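Side-chain contact in Glyco_hydro_cc domain-containing protein (Cryptococcus neoformans, PDB 6UBC), which probably binds oligosaccharides, as a member of glycoside hydrolase family 128, whose enzymes cleave beta-1,3-glucans: residues G195-N200 and W336-L341. Residues are numbered along the deposited sequence; the frame is centred on the assembly and turned at random.
Sequences GSYTPN and WDITNL
Y197 lays its ring against the tip of I338, a CH-pi contact in which CD1 of I338 sits 4.1 Å from the centroid of the Y197 ring and 17° off its normal. That methyl lies nearest the CG and CD1 side of the ring. In I338 the extended CG1 branch (chi2 172°) carries CD1 out to the tyrosine, and the two side chains run past each other in opposite senses. I307, on strand 307-309, touches both residues, so the pair belongs to a larger apolar cluster.

Farther along the ring, the Y197 hydroxyl brushes the methylene of D337, OH to CB 3.5 Å. The carboxylate of D337 is engaged elsewhere: OD1 forms a salt bridge with K302 and OD2 accepts from the backbone N of L308.

Polar contact between the segments runs through one water, which donates to D337 O at 2.7 Å and meets Y197 OH weakly at 3.4 Å. Within 195-200, T198 N reaches S196 OG at 3.3 Å, closing an ST turn around Y197.

The loop ahead of strand 204-207 is thus packed against the lead-in to strand 339-345, at one end of the (beta/alpha)8-type barrel expected of a GH128 protein.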
loop_
_atom_site.group_PDB
_atom_site.type_symbol
_atom_site.label_atom_id
_atom_site.label_comp_id
_atom_site.label_asym_id
_atom_site.label_seq_id
_atom_site.Cartn_x
_atom_site.Cartn_y
_atom_site.Cartn_z
ATOM N N GLY A 195 -1.889 -3.326 -17.466
ATOM C CA GLY A 195 -2.702 -3.072 -16.281
ATOM C C GLY A 195 -3.326 -1.703 -16.341
ATOM O O GLY A 195 -2.753 -0.823 -16.946
ATOM N N SER A 196 -4.478 -1.586 -15.741
ATOM C CA SER A 196 -5.182 -0.348 -15.407
ATOM C C SER A 196 -4.711 0.147 -14.017
ATOM O O SER A 196 -4.250 -0.668 -13.129
ATOM C CB SER A 196 -6.626 -0.595 -15.495
ATOM O OG SER A 196 -7.391 0.426 -14.823
ATOM N N TYR A 197 -4.910 1.428 -13.780
ATOM C CA TYR A 197 -4.534 2.080 -12.500
ATOM C C TYR A 197 -5.444 1.530 -11.394
ATOM O O TYR A 197 -5.005 1.526 -10.243
ATOM C CB TYR A 197 -4.582 3.591 -12.639
ATOM C CG TYR A 197 -3.331 4.175 -13.256
ATOM C CD1 TYR A 197 -2.382 3.385 -13.889
ATOM C CD2 TYR A 197 -3.075 5.519 -13.148
ATOM C CE1 TYR A 197 -1.227 3.944 -14.440
ATOM C CE2 TYR A 197 -1.971 6.095 -13.763
ATOM C CZ TYR A 197 -1.031 5.305 -14.376
ATOM O OH TYR A 197 0.090 5.871 -14.932
ATOM N N THR A 198 -6.683 1.152 -11.710
ATOM C CA THR A 198 -7.539 0.341 -10.822
ATOM C C THR A 198 -7.507 -1.102 -11.303
ATOM O O THR A 198 -8.147 -1.413 -12.313
ATOM C CB THR A 198 -8.949 0.902 -10.794
ATOM O OG1 THR A 198 -8.913 2.227 -10.284
ATOM C CG2 THR A 198 -9.877 0.088 -9.911
ATOM N N PRO A 199 -6.732 -2.014 -10.673
ATOM C CA PRO A 199 -6.572 -3.369 -11.214
ATOM C C PRO A 199 -7.914 -4.085 -11.394
ATOM O O PRO A 199 -8.719 -4.146 -10.432
ATOM C CB PRO A 199 -5.705 -4.053 -10.176
ATOM C CG PRO A 199 -4.862 -2.877 -9.620
ATOM C CD PRO A 199 -5.882 -1.759 -9.483
ATOM N N ASN A 200 -8.162 -4.541 -12.616
ATOM C CA ASN A 200 -9.357 -5.372 -12.906
ATOM C C ASN A 200 -10.632 -4.564 -12.628
ATOM O O ASN A 200 -11.726 -5.158 -12.485
ATOM C CB ASN A 200 -9.299 -6.645 -12.096
ATOM C CG ASN A 200 -8.068 -7.431 -12.465
ATOM O OD1 ASN A 200 -7.947 -7.832 -13.609
ATOM N ND2 ASN A 200 -7.141 -7.652 -11.540
ATOM N N TRP A 336 7.509 8.176 -10.288
ATOM C CA TRP A 336 6.485 7.139 -10.118
ATOM C C TRP A 336 5.243 7.505 -10.939
ATOM O O TRP A 336 5.074 8.720 -11.287
ATOM C CB TRP A 336 6.161 6.946 -8.653
ATOM C CG TRP A 336 5.646 8.166 -7.944
ATOM C CD1 TRP A 336 4.340 8.533 -7.844
ATOM C CD2 TRP A 336 6.386 9.058 -7.114
ATOM N NE1 TRP A 336 4.227 9.613 -7.042
ATOM C CE2 TRP A 336 5.465 9.944 -6.547
ATOM C CE3 TRP A 336 7.722 9.180 -6.765
ATOM C CZ2 TRP A 336 5.858 10.968 -5.708
ATOM C CZ3 TRP A 336 8.109 10.209 -5.933
ATOM C CH2 TRP A 336 7.183 11.105 -5.434
ATOM N N ASP A 337 4.390 6.505 -11.160
ATOM C CA ASP A 337 3.074 6.708 -11.823
ATOM C C ASP A 337 2.001 7.011 -10.777
ATOM O O ASP A 337 1.095 7.796 -11.052
ATOM C CB ASP A 337 2.725 5.477 -12.640
ATOM C CG ASP A 337 3.724 5.168 -13.701
ATOM O OD1 ASP A 337 3.958 6.047 -14.483
ATOM O OD2 ASP A 337 4.228 4.055 -13.747
ATOM N N ILE A 338 2.098 6.329 -9.630
ATOM C CA ILE A 338 1.049 6.267 -8.572
ATOM C C ILE A 338 1.678 6.593 -7.212
ATOM O O ILE A 338 2.677 5.979 -6.876
ATOM C CB ILE A 338 0.312 4.922 -8.604
ATOM C CG1 ILE A 338 -0.492 4.783 -9.909
ATOM C CG2 ILE A 338 -0.560 4.753 -7.374
ATOM C CD1 ILE A 338 -1.076 3.444 -10.083
ATOM N N THR A 339 1.103 7.572 -6.517
ATOM C CA THR A 339 1.574 8.037 -5.196
ATOM C C THR A 339 0.990 7.041 -4.179
ATOM O O THR A 339 -0.211 6.776 -4.187
ATOM C CB THR A 339 1.172 9.471 -4.874
ATOM O OG1 THR A 339 1.560 10.290 -5.979
ATOM C CG2 THR A 339 1.837 9.959 -3.606
ATOM N N ASN A 340 1.874 6.513 -3.343
ATOM C CA ASN A 340 1.585 5.448 -2.371
ATOM C C ASN A 340 1.320 6.080 -1.022
ATOM O O ASN A 340 2.286 6.709 -0.479
ATOM C CB ASN A 340 2.803 4.525 -2.280
ATOM C CG ASN A 340 2.623 3.314 -1.394
ATOM O OD1 ASN A 340 1.638 3.218 -0.678
ATOM N ND2 ASN A 340 3.607 2.395 -1.434
ATOM N N LEU A 341 0.154 5.839 -0.427
ATOM C CA LEU A 341 -0.152 6.320 0.929
ATOM C C LEU A 341 -0.310 5.132 1.890
ATOM O O LEU A 341 -0.901 4.080 1.510
ATOM C CB LEU A 341 -1.464 7.118 0.934
ATOM C CG LEU A 341 -1.336 8.598 0.582
ATOM C CD1 LEU A 341 -0.687 8.802 -0.761
ATOM C CD2 LEU A 341 -2.726 9.296 0.649
HETATM O O HOH W 1 0.519 8.862 -13.421
#